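Local atomic coordinates of peptidase M3B, oligoendopeptidase F (Enterococcus faecium, PDB entry 2QR4), a protein that probably hydrolyses peptide bonds within oligopeptides as a zinc-dependent endopeptidase of the M3 family. Residues Lys278-Asp283 with Glu481-Ile486; Arg438-Ala443 with Ala473-Pro478. One frame throughout, in Å; residues are numbered along the deposited sequence.

How the contacts relate
The two contacts lie on the same side of the chain's centre, their own centres about 13 Å apart, and all four segments fall within the peptidase family M3 range. Contact 2 packs helix 418-454 against the C-terminal end of helix 461-476. Contact 1 then joins the loop that follows this second helix to the loop that follows helix 260-274. Along the chain the order is 278-283, 438-443, 473-478, 481-486, which nests contact 2 inside the loop closed by contact 1. M281 of contact 1 packs on Y476 of contact 2, with M281 CE 3.9 Å from Y476 CE2. Parts of the largely helical chain that are far apart in sequence thus meet around the C-terminal end of helix 461-476.

Contact 1 of 2, residues Lys278-Asp283 with Glu481-Ile486; sequences KLHMYD and EEDPEI
D483 faces H280 and M281 with both carboxylate oxygens in use. H280 ND1 donates to D483 OD1 at 2.8 Å, on the syn side of the carboxylate and close to the imidazole plane; the two planes differ by only 25°. The other oxygen, D483 OD2, accepts the backbone N-H of M281 at 2.7 Å, nearly along its C-O axis. With CG anti to the carbonyl carbon (chi1 -66°), D483 turns its carboxylate toward this loop. E481 N donates to L279 O at 2.7 Å in an almost straight bond (168°), and water 1 accepts from L279 N and donates to E481 OE1. E481 CB lies over one face of the H280 ring, 4.2 Å from its centroid, while Y282 OH sits over the centre of the opposite face. Beside D483 OD2, CG of selenomethionine M281 packs on I486 CD1 at 3.8 Å. H280 N donates to D283 OD2, and D283 makes salt bridges with R190 and R193 of helix 190-206. One buried carboxylate thus holds both the M281 backbone and, through ND1, the imidazole, whose rotation it helps fix together with E481 CB and Y282 OH on the two faces.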
loop_
_atom_site.group_PDB
_atom_site.type_symbol
_atom_site.label_atom_id
_atom_site.label_comp_id
_atom_site.label_asym_id
_atom_site.label_seq_id
_atom_site.Cartn_x
_atom_site.Cartn_y
_atom_site.Cartn_z
ATOM N N LYS A 278 1.172 -0.480 41.229
ATOM C CA LYS A 278 1.890 -0.005 40.056
ATOM C C LYS A 278 0.973 0.633 39.017
ATOM O O LYS A 278 -0.105 0.116 38.734
ATOM C CB LYS A 278 2.744 -1.136 39.472
ATOM C CG LYS A 278 4.166 -1.117 40.042
ATOM C CD LYS A 278 4.789 -2.468 40.118
ATOM C CE LYS A 278 6.217 -2.363 40.628
ATOM N NZ LYS A 278 6.286 -1.587 41.894
ATOM N N LEU A 279 1.397 1.770 38.469
ATOM C CA LEU A 279 0.593 2.505 37.484
ATOM C C LEU A 279 0.895 2.026 36.081
ATOM O O LEU A 279 2.052 2.031 35.654
ATOM C CB LEU A 279 0.884 4.011 37.551
ATOM C CG LEU A 279 -0.129 4.929 36.838
ATOM C CD1 LEU A 279 -1.499 4.915 37.522
ATOM C CD2 LEU A 279 0.379 6.362 36.755
ATOM N N HIS A 280 -0.136 1.634 35.347
ATOM C CA HIS A 280 0.087 1.133 33.993
ATOM C C HIS A 280 -0.597 2.045 32.971
ATOM O O HIS A 280 -1.474 2.845 33.323
ATOM C CB HIS A 280 -0.486 -0.281 33.832
ATOM C CG HIS A 280 0.099 -1.300 34.757
ATOM N ND1 HIS A 280 1.033 -2.229 34.347
ATOM C CD2 HIS A 280 -0.138 -1.557 36.068
ATOM C CE1 HIS A 280 1.355 -3.005 35.366
ATOM N NE2 HIS A 280 0.663 -2.616 36.424
HETATM N N MSE A 281 -0.219 1.896 31.701
HETATM C CA MSE A 281 -0.900 2.608 30.626
HETATM C C MSE A 281 -2.415 2.496 30.764
HETATM O O MSE A 281 -3.139 3.475 30.573
HETATM C CB MSE A 281 -0.418 2.130 29.244
HETATM C CG MSE A 281 1.071 2.439 28.944
HETATM SE SE MSE A 281 1.597 4.323 29.303
HETATM C CE MSE A 281 0.399 5.261 28.068
ATOM N N TYR A 282 -2.909 1.323 31.146
ATOM C CA TYR A 282 -4.364 1.148 31.214
ATOM C C TYR A 282 -5.000 1.787 32.448
ATOM O O TYR A 282 -6.185 1.574 32.730
ATOM C CB TYR A 282 -4.753 -0.328 31.099
ATOM C CG TYR A 282 -4.077 -1.253 32.087
ATOM C CD1 TYR A 282 -4.459 -1.282 33.428
ATOM C CD2 TYR A 282 -3.073 -2.120 31.674
ATOM C CE1 TYR A 282 -3.840 -2.158 34.336
ATOM C CE2 TYR A 282 -2.452 -2.997 32.566
ATOM C CZ TYR A 282 -2.836 -3.012 33.891
ATOM O OH TYR A 282 -2.201 -3.874 34.763
ATOM N N ASP A 283 -4.214 2.573 33.183
ATOM C CA ASP A 283 -4.753 3.332 34.321
ATOM C C ASP A 283 -4.804 4.844 34.097
ATOM O O ASP A 283 -5.185 5.579 35.007
ATOM C CB ASP A 283 -3.919 3.078 35.583
ATOM C CG ASP A 283 -3.999 1.647 36.061
ATOM O OD1 ASP A 283 -5.108 1.058 36.012
ATOM O OD2 ASP A 283 -2.946 1.119 36.492
ATOM N N GLU A 481 4.587 1.928 34.710
ATOM C CA GLU A 481 5.220 0.658 34.326
ATOM C C GLU A 481 5.367 0.559 32.814
ATOM O O GLU A 481 4.495 1.016 32.071
ATOM C CB GLU A 481 4.421 -0.541 34.841
ATOM C CG GLU A 481 4.453 -0.696 36.342
ATOM C CD GLU A 481 5.861 -0.645 36.898
ATOM O OE1 GLU A 481 6.147 0.281 37.690
ATOM O OE2 GLU A 481 6.678 -1.525 36.535
ATOM N N GLU A 482 6.476 -0.028 32.362
ATOM C CA GLU A 482 6.677 -0.281 30.932
ATOM C C GLU A 482 5.850 -1.487 30.495
ATOM O O GLU A 482 6.320 -2.614 30.551
ATOM C CB GLU A 482 8.166 -0.505 30.611
ATOM C CG GLU A 482 9.019 0.769 30.711
ATOM C CD GLU A 482 10.518 0.522 30.540
ATOM O OE1 GLU A 482 11.318 1.351 31.025
ATOM O OE2 GLU A 482 10.899 -0.491 29.922
ATOM N N ASP A 483 4.608 -1.243 30.096
ATOM C CA ASP A 483 3.744 -2.290 29.567
ATOM C C ASP A 483 4.271 -2.733 28.203
ATOM O O ASP A 483 4.512 -1.904 27.334
ATOM C CB ASP A 483 2.315 -1.761 29.401
ATOM C CG ASP A 483 1.644 -1.432 30.735
ATOM O OD1 ASP A 483 1.507 -2.350 31.582
ATOM O OD2 ASP A 483 1.226 -0.261 30.919
ATOM N N PRO A 484 4.459 -4.043 28.013
ATOM C CA PRO A 484 4.915 -4.516 26.698
ATOM C C PRO A 484 3.926 -4.186 25.585
ATOM O O PRO A 484 4.321 -3.974 24.434
ATOM C CB PRO A 484 5.059 -6.039 26.861
ATOM C CG PRO A 484 4.516 -6.382 28.218
ATOM C CD PRO A 484 4.288 -5.117 29.011
ATOM N N GLU A 485 2.648 -4.104 25.924
ATOM C CA GLU A 485 1.633 -3.873 24.908
ATOM C C GLU A 485 1.820 -2.524 24.221
ATOM O O GLU A 485 1.546 -2.379 23.027
ATOM C CB GLU A 485 0.242 -3.977 25.524
ATOM C CG GLU A 485 -0.154 -5.397 25.967
ATOM C CD GLU A 485 0.312 -5.759 27.366
ATOM O OE1 GLU A 485 0.974 -4.934 28.037
ATOM O OE2 GLU A 485 -0.005 -6.879 27.800
ATOM N N ILE A 486 2.303 -1.536 24.964
ATOM C CA ILE A 486 2.305 -0.174 24.444
ATOM C C ILE A 486 3.383 0.041 23.392
ATOM O O ILE A 486 3.404 1.064 22.730
ATOM C CB ILE A 486 2.455 0.873 25.565
ATOM C CG1 ILE A 486 1.748 2.158 25.157
ATOM C CG2 ILE A 486 3.917 1.138 25.881
ATOM C CD1 ILE A 486 0.236 2.038 25.219
HETATM O O HOH W 1 4.433 2.255 38.991
#

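Contact 2 of 2, residues Arg438-Ala443 with Ala473-Pro478; sequences RQTQFA and AKYYGP
Q441 has CG anti to its backbone N (chi1 -172°) and stays extended at CD (chi2 -175°), which carries its chain past the ring of Y475 in the opposite direction. In Y476, CG is anti to the carbonyl carbon, and the phenol reaches toward the far end of the same glutamine. Q441 CB lies over one face of Y475 in a CH-pi contact, 3.9 Å from the ring centroid; CG of the glutamine continues over the ring toward Y475 CG, at 4.0 Å. The planes of the Q441 amide and the Y475 ring are 22° apart. At the phenol end, Y475 OH touches T440 CG2 at 3.7 Å and hydrogen-bonds to E444, one helical turn beyond T440.

Between the two segments themselves the polar link is water 2; the helices are also joined directly by Y475 OH to E444 and Q441 NE2 to N472. The water donates to Q441 OE1 at 2.8 Å, accepts from R438 NH2, and hydrogen-bonds to Y476 OH at 2.7 Å, lying near the planes of both the Y476 ring and the R438 guanidinium. R438 NH1 forms a salt bridge with E489. One face of the guanidinium is covered by F442, whose CZ lies 3.4 Å above its centre.

Y475 and Y476 thus meet helix 418-454 in different ways, the first by ring packing and a direct hydrogen bond, the second through a shared water. Both ends of the buried Q441 amide have a partner, OE1 the water and NE2 N472 of helix 461-476, which holds the glutamine's polar end between the two helices.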
loop_
_atom_site.group_PDB
_atom_site.type_symbol
_atom_site.label_atom_id
_atom_site.label_comp_id
_atom_site.label_asym_id
_atom_site.label_seq_id
_atom_site.Cartn_x
_atom_site.Cartn_y
_atom_site.Cartn_z
ATOM N N ARG A 438 1.375 14.235 24.888
ATOM C CA ARG A 438 1.050 13.082 24.048
ATOM C C ARG A 438 1.157 13.404 22.538
ATOM O O ARG A 438 1.790 12.670 21.776
ATOM C CB ARG A 438 -0.325 12.546 24.442
ATOM C CG ARG A 438 -0.825 11.325 23.686
ATOM C CD ARG A 438 -1.908 10.619 24.522
ATOM N NE ARG A 438 -2.725 9.677 23.753
ATOM C CZ ARG A 438 -2.332 8.453 23.390
ATOM N NH1 ARG A 438 -3.151 7.687 22.691
ATOM N NH2 ARG A 438 -1.117 7.989 23.701
ATOM N N GLN A 439 0.586 14.523 22.111
ATOM C CA GLN A 439 0.679 14.893 20.707
ATOM C C GLN A 439 2.119 15.181 20.320
ATOM O O GLN A 439 2.569 14.828 19.223
ATOM C CB GLN A 439 -0.227 16.068 20.384
ATOM C CG GLN A 439 -1.714 15.796 20.702
ATOM C CD GLN A 439 -2.211 14.448 20.156
ATOM O OE1 GLN A 439 -2.878 13.698 20.859
ATOM N NE2 GLN A 439 -1.905 14.156 18.896
ATOM N N THR A 440 2.869 15.783 21.231
ATOM C CA THR A 440 4.270 16.027 20.940
ATOM C C THR A 440 5.080 14.728 20.878
ATOM O O THR A 440 5.973 14.600 20.046
ATOM C CB THR A 440 4.869 17.009 21.918
ATOM O OG1 THR A 440 4.185 18.254 21.762
ATOM C CG2 THR A 440 6.359 17.208 21.641
ATOM N N GLN A 441 4.752 13.771 21.748
ATOM C CA GLN A 441 5.327 12.433 21.684
ATOM C C GLN A 441 5.147 11.880 20.263
ATOM O O GLN A 441 6.103 11.395 19.644
ATOM C CB GLN A 441 4.642 11.502 22.695
ATOM C CG GLN A 441 5.309 10.102 22.851
ATOM C CD GLN A 441 4.523 9.173 23.779
ATOM O OE1 GLN A 441 3.638 9.610 24.513
ATOM N NE2 GLN A 441 4.826 7.888 23.729
ATOM N N PHE A 442 3.914 11.975 19.763
ATOM C CA PHE A 442 3.570 11.521 18.427
ATOM C C PHE A 442 4.384 12.299 17.401
ATOM O O PHE A 442 4.902 11.712 16.455
ATOM C CB PHE A 442 2.059 11.685 18.147
ATOM C CG PHE A 442 1.166 10.769 18.970
ATOM C CD1 PHE A 442 1.682 9.658 19.619
ATOM C CD2 PHE A 442 -0.204 10.999 19.045
ATOM C CE1 PHE A 442 0.861 8.815 20.363
ATOM C CE2 PHE A 442 -1.038 10.160 19.781
ATOM C CZ PHE A 442 -0.501 9.059 20.445
ATOM N N ALA A 443 4.507 13.617 17.592
ATOM C CA ALA A 443 5.216 14.445 16.622
ATOM C C ALA A 443 6.680 14.067 16.556
ATOM O O ALA A 443 7.293 14.095 15.480
ATOM C CB ALA A 443 5.057 15.939 16.919
ATOM N N ALA A 473 8.620 5.518 27.467
ATOM C CA ALA A 473 9.188 5.445 28.812
ATOM C C ALA A 473 9.872 6.752 29.163
ATOM O O ALA A 473 9.814 7.193 30.309
ATOM C CB ALA A 473 10.187 4.270 28.917
ATOM N N LYS A 474 10.519 7.362 28.167
ATOM C CA LYS A 474 11.153 8.672 28.331
ATOM C C LYS A 474 10.100 9.715 28.709
ATOM O O LYS A 474 10.311 10.539 29.595
ATOM C CB LYS A 474 11.849 9.096 27.026
ATOM C CG LYS A 474 12.614 10.432 27.107
ATOM C CD LYS A 474 13.351 10.809 25.797
ATOM C CE LYS A 474 12.395 11.514 24.814
ATOM N NZ LYS A 474 13.074 12.149 23.627
ATOM N N TYR A 475 8.963 9.677 28.020
ATOM C CA TYR A 475 7.889 10.606 28.293
ATOM C C TYR A 475 7.209 10.351 29.637
ATOM O O TYR A 475 7.060 11.249 30.440
ATOM C CB TYR A 475 6.874 10.599 27.154
ATOM C CG TYR A 475 7.199 11.602 26.086
ATOM C CD1 TYR A 475 8.290 11.419 25.266
ATOM C CD2 TYR A 475 6.422 12.754 25.914
ATOM C CE1 TYR A 475 8.615 12.340 24.290
ATOM C CE2 TYR A 475 6.729 13.677 24.937
ATOM C CZ TYR A 475 7.837 13.462 24.129
ATOM O OH TYR A 475 8.188 14.360 23.154
ATOM N N TYR A 476 6.832 9.121 29.918
ATOM C CA TYR A 476 6.062 8.900 31.125
ATOM C C TYR A 476 6.871 8.768 32.398
ATOM O O TYR A 476 6.351 9.031 33.481
ATOM C CB TYR A 476 5.102 7.734 30.934
ATOM C CG TYR A 476 3.943 8.144 30.052
ATOM C CD1 TYR A 476 2.855 8.853 30.572
ATOM C CD2 TYR A 476 3.959 7.877 28.693
ATOM C CE1 TYR A 476 1.797 9.231 29.755
ATOM C CE2 TYR A 476 2.914 8.266 27.876
ATOM C CZ TYR A 476 1.837 8.925 28.411
ATOM O OH TYR A 476 0.815 9.295 27.585
ATOM N N GLY A 477 8.138 8.378 32.279
ATOM C CA GLY A 477 8.996 8.275 33.449
ATOM C C GLY A 477 8.769 7.026 34.279
ATOM O O GLY A 477 7.952 6.185 33.925
ATOM N N PRO A 478 9.490 6.907 35.405
ATOM C CA PRO A 478 9.508 5.677 36.206
ATOM C C PRO A 478 8.226 5.398 36.999
ATOM O O PRO A 478 8.087 4.314 37.563
ATOM C CB PRO A 478 10.674 5.908 37.175
ATOM C CG PRO A 478 10.741 7.403 37.332
ATOM C CD PRO A 478 10.336 7.969 35.986
HETATM O O HOH W 2 0.988 8.724 24.962
#